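Local coordinates for protein 2-nitropropane dioxygenase (Streptomyces ansochromogenes, PDB 3BW2) that binds FMN and probably uses molecular oxygen for the oxidative denitrification of alkyl nitronates such as propionate 3-nitronate, at residues Pro17-Val22 with Ala42-Ala47; Gln52-Leu57 with Phe65-Phe70; Ala113-Leu118 with Val126-Gly131. All coordinates share one frame; numbering follows the deposited sequence.

The three contacts follow one another along the chain, and all touch the same FMN in a TIM barrel. Interaction 1 joins two loops that leave neighbouring barrel positions. It is only partly buried and relies on backbone groups, one methyl against a tyrosine ring, and a water. Interactions 2 and 3 are buried. Each packs a helix on the outer side of a strand through aliphatic and aromatic side chains, and strands 65-70 and 125-129 are neighbours in the sheet. On the flavin side of these strands the chemistry turns polar: Asn-68 bonds to both FMN and Ser-127. Lys-114 of interaction 3 holds the 42-47 turn of interaction 1, whose Ala-42 also bonds to the backbone of Asn-68.

Interaction 1: residues Pro17-Val22 with Ala42-Ala47; sequences PMAGGV and AGYKTA. With FMN (flavin mononucleotide), chain B.
Ala-19 meets the turn at Gly-43 and Tyr-44 beside the flavin. Its methyl, Ala-19 CB, lies 3.7 Å from Gly-43 O and reaches the Tyr-44 ring obliquely at CD2. The same methyl touches FMN O4. The backbone of Ala-19 binds the cofactor too: Ala-19 N donates to FMN N5 over 3.3 Å, at an angle of 152°, and gives a second, weak bond to FMN O4.

Met-18 runs along the flavin. Its CB is 3.6 Å from FMN C6. Its CG packs on C5A and C6 of FMN, and its SD lies 3.9 Å from both methyl carbons, FMN C7M and C8M. The bend at chi3 (-90°) turns CE away from those two methyls.

The 42-47 side is shaped by a type II turn, closed by Lys-45 N to Ala-42 O at 3.1 Å. Tyr-44 sits in it with a positive phi, and its hydroxyl bonds to Tyr-294. A water joins the loops. It donates to Met-18 O and accepts from Lys-45 NZ, with a weak bond from Gly-21 N.

Both loops follow barrel strands, 13-15 and 38-41, and lead into helices. This is the usual place of a cofactor site in a TIM barrel: loops at the C-terminal ends of the strands, here holding FMN.

Interaction 2: residues Gln52-Leu57 with Phe65-Phe70; sequences QEIKRL and FGVNVF. With FMN (flavin mononucleotide), chain B.
Helix 52-57 runs antiparallel to strand 65-70, their axes 10.6 Å apart at 170°, and places Leu-57 by Phe-65 and Ile-54 by Val-67. Leu-57 and Phe-65 approach from opposite directions. Leu-57 CD2 sits over one face of the phenyl ring as a CH-pi contact, 3.7 Å from the ring centroid. It is displaced toward the CG side, and CD2 is only 3.4 Å from Phe-65 CG. In Phe-65, chi1 of 64° sets the ring toward the helix, and chi2 of 81° turns a face to the leucine.

Ile-54 uses two branches. Its CG2 reaches Phe-65 CZ at 4.1 Å, obliquely to the ring. Its CG1 and CD1 both press on Val-67 CG2, each at 4.0 Å. That valine methyl also lies at the edge of the Phe-65 ring, in its plane, so Ile-54, Phe-65 and Val-67 all touch one another.

Farther along the strand, Asn-68 and Phe-70 meet the flavin. Asn-68 OD1 accepts from FMN N3 over 2.9 Å. The amide is fixed at its other end too, because Asn-68 ND2 bonds to Ser-127 OG. Phe-70 turns its ring edge to the flavin, with Phe-70 CZ 3.3 Å from FMN O4.

The contact closes the beta-alpha-beta unit of strand 38-41, helix 47-60 and strand 65-70. Leu-40 of strand 38-41 touches both Ile-54 and Leu-57, and helix 25-33 covers Leu-57 through Ala-28 and Ala-29. Strand 65-70 pairs with strands 38-41 and 125-129.

Interaction 3: residues Ala113-Leu118 with Val126-Gly131; sequences AKLAVL and VSFHFG. With FMN (flavin mononucleotide), chain B.
Lys-114 NZ is gripped by three oxygens: it bonds to the carbonyls of Ala-42 and Lys-45 and forms a salt bridge with Asp-109 OD2. Its chain is extended from CB outward, which carries the ammonium from helix 113-118 to the 42-47 turn. The carboxylate probably balances its charge there.

The helix meets strand 126-129 through apolar groups. Leu-118 CD1 packs on Val-126 CG2 at 4.2 Å. One turn earlier, Leu-115 CD2 comes to the edge of the Phe-128 ring, near its plane, 4.4 Å from Phe-128 CE1. These are light contacts between buried residues.

His-129 projects to the other side of the strand, toward the cofactor. One face of its imidazole lies against the C2=O2 carbonyl of the flavin, with His-129 CG and CD2 each 3.1 Å from FMN O2. FMN C2 lies 3.7 Å above the ring plane, near the rim. The ring of Phe-130 covers the histidine in turn: His-129 ND1 stands 3.6 Å above the centre of its face. With an alanine in place of His-129 the imidazole is gone, and a gap would probably open between FMN O2 and the Phe-130 ring.

Strand 125-129 lies between strands 65-70 and 147-152 in the barrel. Val-69 of the former touches Leu-118 and Phe-128, while Val-150 of the latter also meets Phe-128. Helix 111-120 leans on helix 47-60, where Val-117 and Leu-118 both contact Met-50.

Interaction 1: residues Pro17-Val22 with Ala42-Ala47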
loop_
_atom_site.group_PDB
_atom_site.type_symbol
_atom_site.label_atom_id
_atom_site.label_comp_id
_atom_site.label_asym_id
_atom_site.label_seq_id
_atom_site.Cartn_x
_atom_site.Cartn_y
_atom_site.Cartn_z
ATOM N N PRO A 17 -1.527 1.294 -20.073
ATOM C CA PRO A 17 -1.753 0.367 -21.180
ATOM C C PRO A 17 -2.373 -0.861 -20.521
ATOM O O PRO A 17 -1.924 -1.275 -19.451
ATOM C CB PRO A 17 -0.343 0.085 -21.688
ATOM C CG PRO A 17 0.489 0.209 -20.428
ATOM C CD PRO A 17 -0.088 1.463 -19.808
ATOM N N MET A 18 -3.407 -1.424 -21.129
ATOM C CA MET A 18 -4.055 -2.598 -20.565
ATOM C C MET A 18 -4.288 -3.621 -21.665
ATOM O O MET A 18 -5.083 -3.402 -22.574
ATOM C CB MET A 18 -5.371 -2.191 -19.889
ATOM C CG MET A 18 -5.150 -1.229 -18.722
ATOM S SD MET A 18 -6.644 -0.743 -17.817
ATOM C CE MET A 18 -7.141 0.731 -18.755
ATOM N N ALA A 19 -3.568 -4.735 -21.578
ATOM C CA ALA A 19 -3.661 -5.794 -22.576
ATOM C C ALA A 19 -4.968 -6.556 -22.468
ATOM O O ALA A 19 -5.815 -6.242 -21.631
ATOM C CB ALA A 19 -2.484 -6.753 -22.429
ATOM N N GLY A 20 -5.133 -7.555 -23.328
ATOM C CA GLY A 20 -6.349 -8.345 -23.301
ATOM C C GLY A 20 -7.523 -7.660 -23.971
ATOM O O GLY A 20 -8.678 -7.969 -23.676
ATOM N N GLY A 21 -7.231 -6.717 -24.861
ATOM C CA GLY A 21 -8.285 -6.019 -25.575
ATOM C C GLY A 21 -8.951 -4.889 -24.814
ATOM O O GLY A 21 -10.000 -4.396 -25.225
ATOM N N VAL A 22 -8.354 -4.470 -23.706
ATOM C CA VAL A 22 -8.933 -3.391 -22.920
ATOM C C VAL A 22 -8.637 -2.011 -23.507
ATOM O O VAL A 22 -9.555 -1.260 -23.847
ATOM C CB VAL A 22 -8.431 -3.441 -21.460
ATOM C CG1 VAL A 22 -8.897 -2.206 -20.695
ATOM C CG2 VAL A 22 -8.950 -4.709 -20.787
ATOM N N ALA A 42 0.767 -3.576 -26.337
ATOM C CA ALA A 42 1.256 -4.524 -27.338
ATOM C C ALA A 42 1.396 -5.923 -26.728
ATOM O O ALA A 42 1.694 -6.897 -27.426
ATOM C CB ALA A 42 2.598 -4.043 -27.902
ATOM N N GLY A 43 1.177 -6.012 -25.418
ATOM C CA GLY A 43 1.281 -7.286 -24.730
ATOM C C GLY A 43 0.358 -8.350 -25.298
ATOM O O GLY A 43 -0.840 -8.126 -25.464
ATOM N N TYR A 44 0.936 -9.508 -25.599
ATOM C CA TYR A 44 0.218 -10.653 -26.154
ATOM C C TYR A 44 -0.214 -10.511 -27.615
ATOM O O TYR A 44 -0.809 -11.433 -28.169
ATOM C CB TYR A 44 -0.995 -11.000 -25.276
ATOM C CG TYR A 44 -0.634 -11.209 -23.818
ATOM C CD1 TYR A 44 0.415 -12.057 -23.456
ATOM C CD2 TYR A 44 -1.321 -10.546 -22.806
ATOM C CE1 TYR A 44 0.773 -12.234 -22.124
ATOM C CE2 TYR A 44 -0.972 -10.717 -21.459
ATOM C CZ TYR A 44 0.077 -11.562 -21.129
ATOM O OH TYR A 44 0.438 -11.735 -19.808
ATOM N N LYS A 45 0.070 -9.371 -28.242
ATOM C CA LYS A 45 -0.285 -9.192 -29.653
ATOM C C LYS A 45 0.939 -9.490 -30.507
ATOM O O LYS A 45 2.047 -9.590 -29.987
ATOM C CB LYS A 45 -0.729 -7.755 -29.948
ATOM C CG LYS A 45 -1.905 -7.245 -29.130
ATOM C CD LYS A 45 -2.602 -6.102 -29.858
ATOM C CE LYS A 45 -3.158 -5.056 -28.899
ATOM N NZ LYS A 45 -3.976 -5.611 -27.784
ATOM N N THR A 46 0.739 -9.646 -31.812
ATOM C CA THR A 46 1.853 -9.882 -32.722
ATOM C C THR A 46 2.341 -8.487 -33.079
ATOM O O THR A 46 1.640 -7.502 -32.830
ATOM C CB THR A 46 1.416 -10.571 -34.040
ATOM O OG1 THR A 46 0.449 -9.749 -34.708
ATOM C CG2 THR A 46 0.819 -11.944 -33.765
ATOM N N ALA A 47 3.536 -8.392 -33.649
ATOM C CA ALA A 47 4.074 -7.094 -34.034
ATOM C C ALA A 47 3.120 -6.432 -35.026
ATOM O O ALA A 47 2.968 -5.205 -35.042
ATOM C CB ALA A 47 5.455 -7.260 -34.661
HETATM N N1 FMN B . 0.694 -2.548 -17.354
HETATM C C2 FMN B . 1.555 -2.733 -18.449
HETATM O O2 FMN B . 2.671 -2.219 -18.447
HETATM N N3 FMN B . 1.157 -3.485 -19.542
HETATM C C4 FMN B . -0.090 -4.081 -19.626
HETATM O O4 FMN B . -0.404 -4.742 -20.633
HETATM C C4A FMN B . -0.984 -3.896 -18.536
HETATM N N5 FMN B . -2.264 -4.445 -18.563
HETATM C C5A FMN B . -3.170 -4.250 -17.518
HETATM C C6 FMN B . -4.471 -4.810 -17.604
HETATM C C7 FMN B . -5.451 -4.639 -16.565
HETATM C C7M FMN B . -6.903 -4.563 -17.096
HETATM C C8 FMN B . -5.029 -3.823 -15.452
HETATM C C8M FMN B . -5.994 -2.955 -14.644
HETATM C C9 FMN B . -3.713 -3.272 -15.338
HETATM C C9A FMN B . -2.776 -3.480 -16.378
HETATM N N10 FMN B . -1.465 -2.934 -16.325
HETATM C C10 FMN B . -0.569 -3.123 -17.399
HETATM C "C1'" FMN B . -0.948 -2.269 -15.048
HETATM C "C2'" FMN B . -1.062 -0.736 -15.242
HETATM O "O2'" FMN B . 0.072 -0.283 -15.966
HETATM C "C3'" FMN B . -1.068 0.047 -13.884
HETATM O "O3'" FMN B . 0.138 -0.312 -13.208
HETATM C "C4'" FMN B . -2.256 -0.280 -12.965
HETATM O "O4'" FMN B . -3.442 -0.248 -13.759
HETATM C "C5'" FMN B . -2.364 0.761 -11.810
HETATM O "O5'" FMN B . -3.485 0.481 -10.925
HETATM P P FMN B . -5.031 0.986 -11.088
HETATM O O1P FMN B . -4.484 2.234 -11.694
HETATM O O2P FMN B . -5.026 0.712 -9.595
HETATM O O3P FMN B . -5.177 -0.206 -12.015
HETATM O O HOH W 1 -5.372 -4.218 -25.309
#

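Interaction 2: residues Gln52-Leu57 with Phe65-Phe70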
loop_
_atom_site.group_PDB
_atom_site.type_symbol
_atom_site.label_atom_id
_atom_site.label_comp_id
_atom_site.label_asym_id
_atom_site.label_seq_id
_atom_site.Cartn_x
_atom_site.Cartn_y
_atom_site.Cartn_z
ATOM N N GLN A 52 -1.055 -2.341 -36.457
ATOM C CA GLN A 52 -2.361 -1.931 -36.957
ATOM C C GLN A 52 -3.036 -0.958 -35.995
ATOM O O GLN A 52 -3.678 -0.000 -36.426
ATOM C CB GLN A 52 -3.267 -3.147 -37.181
ATOM C CG GLN A 52 -2.724 -4.151 -38.189
ATOM C CD GLN A 52 -2.256 -3.490 -39.473
ATOM O OE1 GLN A 52 -3.010 -2.761 -40.119
ATOM N NE2 GLN A 52 -1.005 -3.742 -39.852
ATOM N N GLU A 53 -2.902 -1.195 -34.693
ATOM C CA GLU A 53 -3.519 -0.294 -33.722
ATOM C C GLU A 53 -2.830 1.066 -33.749
ATOM O O GLU A 53 -3.480 2.106 -33.642
ATOM C CB GLU A 53 -3.453 -0.878 -32.310
ATOM C CG GLU A 53 -4.334 -2.095 -32.086
ATOM C CD GLU A 53 -4.645 -2.303 -30.615
ATOM O OE1 GLU A 53 -3.722 -2.154 -29.786
ATOM O OE2 GLU A 53 -5.811 -2.621 -30.291
ATOM N N ILE A 54 -1.509 1.060 -33.887
ATOM C CA ILE A 54 -0.760 2.309 -33.946
ATOM C C ILE A 54 -1.264 3.150 -35.115
ATOM O O ILE A 54 -1.519 4.346 -34.970
ATOM C CB ILE A 54 0.757 2.042 -34.107
ATOM C CG1 ILE A 54 1.313 1.447 -32.808
ATOM C CG2 ILE A 54 1.488 3.333 -34.454
ATOM C CD1 ILE A 54 2.750 0.971 -32.903
ATOM N N LYS A 55 -1.418 2.524 -36.276
ATOM C CA LYS A 55 -1.909 3.239 -37.452
ATOM C C LYS A 55 -3.331 3.739 -37.207
ATOM O O LYS A 55 -3.672 4.876 -37.532
ATOM C CB LYS A 55 -1.889 2.322 -38.675
ATOM C CG LYS A 55 -0.495 1.959 -39.156
ATOM C CD LYS A 55 -0.567 1.121 -40.418
ATOM C CE LYS A 55 0.808 0.895 -41.015
ATOM N NZ LYS A 55 0.735 0.163 -42.314
ATOM N N ARG A 56 -4.152 2.874 -36.626
ATOM C CA ARG A 56 -5.537 3.197 -36.317
ATOM C C ARG A 56 -5.600 4.453 -35.449
ATOM O O ARG A 56 -6.323 5.403 -35.752
ATOM C CB ARG A 56 -6.171 2.025 -35.567
ATOM C CG ARG A 56 -7.655 2.160 -35.276
ATOM C CD ARG A 56 -8.486 1.624 -36.429
ATOM N NE ARG A 56 -9.240 2.681 -37.097
ATOM C CZ ARG A 56 -10.215 3.377 -36.524
ATOM N NH1 ARG A 56 -10.845 4.322 -37.211
ATOM N NH2 ARG A 56 -10.567 3.125 -35.269
ATOM N N LEU A 57 -4.826 4.450 -34.372
ATOM C CA LEU A 57 -4.794 5.566 -33.434
ATOM C C LEU A 57 -4.330 6.884 -34.054
ATOM O O LEU A 57 -4.860 7.943 -33.730
ATOM C CB LEU A 57 -3.898 5.208 -32.249
ATOM C CG LEU A 57 -3.835 6.221 -31.107
ATOM C CD1 LEU A 57 -5.245 6.532 -30.601
ATOM C CD2 LEU A 57 -2.973 5.652 -29.994
ATOM N N PHE A 65 0.945 9.726 -27.770
ATOM C CA PHE A 65 0.403 8.522 -27.151
ATOM C C PHE A 65 1.551 7.555 -26.893
ATOM O O PHE A 65 2.668 7.754 -27.382
ATOM C CB PHE A 65 -0.630 7.872 -28.073
ATOM C CG PHE A 65 -0.060 7.380 -29.378
ATOM C CD1 PHE A 65 0.599 6.154 -29.452
ATOM C CD2 PHE A 65 -0.165 8.151 -30.532
ATOM C CE1 PHE A 65 1.145 5.702 -30.654
ATOM C CE2 PHE A 65 0.376 7.710 -31.738
ATOM C CZ PHE A 65 1.034 6.483 -31.799
ATOM N N GLY A 66 1.276 6.506 -26.127
ATOM C CA GLY A 66 2.309 5.538 -25.833
ATOM C C GLY A 66 1.945 4.128 -26.246
ATOM O O GLY A 66 0.779 3.815 -26.508
ATOM N N VAL A 67 2.966 3.283 -26.326
ATOM C CA VAL A 67 2.806 1.879 -26.672
ATOM C C VAL A 67 3.630 1.124 -25.627
ATOM O O VAL A 67 4.790 1.452 -25.386
ATOM C CB VAL A 67 3.349 1.565 -28.097
ATOM C CG1 VAL A 67 3.214 0.072 -28.388
ATOM C CG2 VAL A 67 2.582 2.370 -29.141
ATOM N N ASN A 68 3.025 0.120 -25.004
ATOM C CA ASN A 68 3.707 -0.651 -23.971
ATOM C C ASN A 68 4.079 -2.039 -24.474
ATOM O O ASN A 68 3.293 -2.688 -25.158
ATOM C CB ASN A 68 2.795 -0.735 -22.733
ATOM C CG ASN A 68 3.311 -1.695 -21.676
ATOM O OD1 ASN A 68 2.964 -2.876 -21.675
ATOM N ND2 ASN A 68 4.142 -1.191 -20.771
ATOM N N VAL A 69 5.288 -2.487 -24.153
ATOM C CA VAL A 69 5.723 -3.812 -24.583
ATOM C C VAL A 69 6.251 -4.635 -23.405
ATOM O O VAL A 69 6.790 -4.085 -22.441
ATOM C CB VAL A 69 6.818 -3.731 -25.680
ATOM C CG1 VAL A 69 6.343 -2.853 -26.828
ATOM C CG2 VAL A 69 8.096 -3.203 -25.103
ATOM N N PHE A 70 6.070 -5.951 -23.480
ATOM C CA PHE A 70 6.532 -6.845 -22.423
ATOM C C PHE A 70 7.950 -7.319 -22.708
ATOM O O PHE A 70 8.297 -7.615 -23.855
ATOM C CB PHE A 70 5.631 -8.077 -22.308
ATOM C CG PHE A 70 4.212 -7.774 -21.913
ATOM C CD1 PHE A 70 3.871 -6.556 -21.330
ATOM C CD2 PHE A 70 3.219 -8.741 -22.071
ATOM C CE1 PHE A 70 2.565 -6.308 -20.905
ATOM C CE2 PHE A 70 1.911 -8.502 -21.650
ATOM C CZ PHE A 70 1.585 -7.284 -21.065
HETATM N N1 FMN B . 0.694 -2.548 -17.354
HETATM C C2 FMN B . 1.555 -2.733 -18.449
HETATM O O2 FMN B . 2.671 -2.219 -18.447
HETATM N N3 FMN B . 1.157 -3.485 -19.542
HETATM C C4 FMN B . -0.090 -4.081 -19.626
HETATM O O4 FMN B . -0.404 -4.742 -20.633
HETATM C C4A FMN B . -0.984 -3.896 -18.536
HETATM N N5 FMN B . -2.264 -4.445 -18.563
HETATM C C5A FMN B . -3.170 -4.250 -17.518
HETATM C C6 FMN B . -4.471 -4.810 -17.604
HETATM C C7 FMN B . -5.451 -4.639 -16.565
HETATM C C7M FMN B . -6.903 -4.563 -17.096
HETATM C C8 FMN B . -5.029 -3.823 -15.452
HETATM C C8M FMN B . -5.994 -2.955 -14.644
HETATM C C9 FMN B . -3.713 -3.272 -15.338
HETATM C C9A FMN B . -2.776 -3.480 -16.378
HETATM N N10 FMN B . -1.465 -2.934 -16.325
HETATM C C10 FMN B . -0.569 -3.123 -17.399
HETATM C "C1'" FMN B . -0.948 -2.269 -15.048
HETATM C "C2'" FMN B . -1.062 -0.736 -15.242
HETATM O "O2'" FMN B . 0.072 -0.283 -15.966
HETATM C "C3'" FMN B . -1.068 0.047 -13.884
HETATM O "O3'" FMN B . 0.138 -0.312 -13.208
HETATM C "C4'" FMN B . -2.256 -0.280 -12.965
HETATM O "O4'" FMN B . -3.442 -0.248 -13.759
HETATM C "C5'" FMN B . -2.364 0.761 -11.810
HETATM O "O5'" FMN B . -3.485 0.481 -10.925
HETATM P P FMN B . -5.031 0.986 -11.088
HETATM O O1P FMN B . -4.484 2.234 -11.694
HETATM O O2P FMN B . -5.026 0.712 -9.595
HETATM O O3P FMN B . -5.177 -0.206 -12.015
#

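Interaction 3: residues Ala113-Leu118 with Val126-Gly131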
loop_
_atom_site.group_PDB
_atom_site.type_symbol
_atom_site.label_atom_id
_atom_site.label_comp_id
_atom_site.label_asym_id
_atom_site.label_seq_id
_atom_site.Cartn_x
_atom_site.Cartn_y
_atom_site.Cartn_z
ATOM N N ALA A 113 10.498 -8.188 -33.135
ATOM C CA ALA A 113 9.695 -7.673 -34.240
ATOM C C ALA A 113 8.989 -6.374 -33.858
ATOM O O ALA A 113 8.842 -5.464 -34.683
ATOM C CB ALA A 113 8.675 -8.719 -34.671
ATOM N N LYS A 114 8.552 -6.280 -32.606
ATOM C CA LYS A 114 7.872 -5.073 -32.151
ATOM C C LYS A 114 8.845 -3.899 -32.095
ATOM O O LYS A 114 8.495 -2.784 -32.478
ATOM C CB LYS A 114 7.216 -5.323 -30.789
ATOM C CG LYS A 114 6.023 -6.273 -30.891
ATOM C CD LYS A 114 5.448 -6.663 -29.534
ATOM C CE LYS A 114 4.269 -7.614 -29.716
ATOM N NZ LYS A 114 3.807 -8.213 -28.432
ATOM N N LEU A 115 10.069 -4.153 -31.635
ATOM C CA LEU A 115 11.081 -3.101 -31.567
ATOM C C LEU A 115 11.409 -2.604 -32.971
ATOM O O LEU A 115 11.647 -1.414 -33.183
ATOM C CB LEU A 115 12.364 -3.613 -30.904
ATOM C CG LEU A 115 12.370 -3.761 -29.382
ATOM C CD1 LEU A 115 13.745 -4.222 -28.919
ATOM C CD2 LEU A 115 12.022 -2.426 -28.730
ATOM N N ALA A 116 11.424 -3.525 -33.929
ATOM C CA ALA A 116 11.714 -3.170 -35.314
ATOM C C ALA A 116 10.653 -2.182 -35.796
ATOM O O ALA A 116 10.961 -1.177 -36.442
ATOM C CB ALA A 116 11.710 -4.424 -36.186
ATOM N N VAL A 117 9.399 -2.467 -35.463
ATOM C CA VAL A 117 8.298 -1.598 -35.851
ATOM C C VAL A 117 8.397 -0.228 -35.179
ATOM O O VAL A 117 8.264 0.810 -35.831
ATOM C CB VAL A 117 6.936 -2.235 -35.489
ATOM C CG1 VAL A 117 5.820 -1.211 -35.636
ATOM C CG2 VAL A 117 6.668 -3.432 -36.394
ATOM N N LEU A 118 8.636 -0.231 -33.871
ATOM C CA LEU A 118 8.731 1.009 -33.103
ATOM C C LEU A 118 9.929 1.870 -33.492
ATOM O O LEU A 118 9.912 3.089 -33.314
ATOM C CB LEU A 118 8.770 0.683 -31.607
ATOM C CG LEU A 118 7.472 0.025 -31.119
ATOM C CD1 LEU A 118 7.663 -0.580 -29.735
ATOM C CD2 LEU A 118 6.357 1.066 -31.118
ATOM N N VAL A 126 7.152 4.995 -25.379
ATOM C CA VAL A 126 7.162 3.537 -25.298
ATOM C C VAL A 126 7.495 3.169 -23.859
ATOM O O VAL A 126 8.426 3.723 -23.273
ATOM C CB VAL A 126 8.227 2.905 -26.228
ATOM C CG1 VAL A 126 8.345 1.405 -25.946
ATOM C CG2 VAL A 126 7.838 3.115 -27.682
ATOM N N SER A 127 6.721 2.257 -23.278
ATOM C CA SER A 127 6.979 1.827 -21.909
ATOM C C SER A 127 7.223 0.323 -21.915
ATOM O O SER A 127 6.773 -0.381 -22.817
ATOM C CB SER A 127 5.806 2.182 -20.981
ATOM O OG SER A 127 4.633 1.465 -21.324
ATOM N N PHE A 128 7.948 -0.161 -20.915
ATOM C CA PHE A 128 8.273 -1.580 -20.822
ATOM C C PHE A 128 7.794 -2.154 -19.499
ATOM O O PHE A 128 7.830 -1.476 -18.476
ATOM C CB PHE A 128 9.789 -1.774 -20.940
ATOM C CG PHE A 128 10.361 -1.312 -22.251
ATOM C CD1 PHE A 128 10.533 -2.204 -23.301
ATOM C CD2 PHE A 128 10.716 0.020 -22.440
ATOM C CE1 PHE A 128 11.052 -1.776 -24.529
ATOM C CE2 PHE A 128 11.234 0.457 -23.655
ATOM C CZ PHE A 128 11.402 -0.445 -24.703
ATOM N N HIS A 129 7.356 -3.409 -19.527
ATOM C CA HIS A 129 6.876 -4.070 -18.323
ATOM C C HIS A 129 7.594 -5.405 -18.155
ATOM O O HIS A 129 8.007 -6.020 -19.141
ATOM C CB HIS A 129 5.360 -4.303 -18.418
ATOM C CG HIS A 129 4.653 -4.230 -17.098
ATOM N ND1 HIS A 129 3.957 -5.293 -16.561
ATOM C CD2 HIS A 129 4.526 -3.213 -16.213
ATOM C CE1 HIS A 129 3.429 -4.934 -15.403
ATOM N NE2 HIS A 129 3.759 -3.676 -15.169
ATOM N N PHE A 130 7.752 -5.831 -16.901
ATOM C CA PHE A 130 8.405 -7.093 -16.547
ATOM C C PHE A 130 9.925 -7.053 -16.699
ATOM O O PHE A 130 10.551 -8.056 -17.044
ATOM C CB PHE A 130 7.844 -8.251 -17.381
ATOM C CG PHE A 130 6.367 -8.486 -17.196
ATOM C CD1 PHE A 130 5.833 -8.695 -15.929
ATOM C CD2 PHE A 130 5.516 -8.530 -18.296
ATOM C CE1 PHE A 130 4.466 -8.949 -15.760
ATOM C CE2 PHE A 130 4.157 -8.781 -18.142
ATOM C CZ PHE A 130 3.629 -8.991 -16.867
ATOM N N GLY A 131 10.518 -5.894 -16.440
ATOM C CA GLY A 131 11.960 -5.788 -16.553
ATOM C C GLY A 131 12.447 -4.513 -17.204
ATOM O O GLY A 131 11.670 -3.596 -17.457
HETATM N N1 FMN B . 0.694 -2.548 -17.354
HETATM C C2 FMN B . 1.555 -2.733 -18.449
HETATM O O2 FMN B . 2.671 -2.219 -18.447
HETATM N N3 FMN B . 1.157 -3.485 -19.542
HETATM C C4 FMN B . -0.090 -4.081 -19.626
HETATM O O4 FMN B . -0.404 -4.742 -20.633
HETATM C C4A FMN B . -0.984 -3.896 -18.536
HETATM N N5 FMN B . -2.264 -4.445 -18.563
HETATM C C5A FMN B . -3.170 -4.250 -17.518
HETATM C C6 FMN B . -4.471 -4.810 -17.604
HETATM C C7 FMN B . -5.451 -4.639 -16.565
HETATM C C7M FMN B . -6.903 -4.563 -17.096
HETATM C C8 FMN B . -5.029 -3.823 -15.452
HETATM C C8M FMN B . -5.994 -2.955 -14.644
HETATM C C9 FMN B . -3.713 -3.272 -15.338
HETATM C C9A FMN B . -2.776 -3.480 -16.378
HETATM N N10 FMN B . -1.465 -2.934 -16.325
HETATM C C10 FMN B . -0.569 -3.123 -17.399
HETATM C "C1'" FMN B . -0.948 -2.269 -15.048
HETATM C "C2'" FMN B . -1.062 -0.736 -15.242
HETATM O "O2'" FMN B . 0.072 -0.283 -15.966
HETATM C "C3'" FMN B . -1.068 0.047 -13.884
HETATM O "O3'" FMN B . 0.138 -0.312 -13.208
HETATM C "C4'" FMN B . -2.256 -0.280 -12.965
HETATM O "O4'" FMN B . -3.442 -0.248 -13.759
HETATM C "C5'" FMN B . -2.364 0.761 -11.810
HETATM O "O5'" FMN B . -3.485 0.481 -10.925
HETATM P P FMN B . -5.031 0.986 -11.088
HETATM O O1P FMN B . -4.484 2.234 -11.694
HETATM O O2P FMN B . -5.026 0.712 -9.595
HETATM O O3P FMN B . -5.177 -0.206 -12.015
#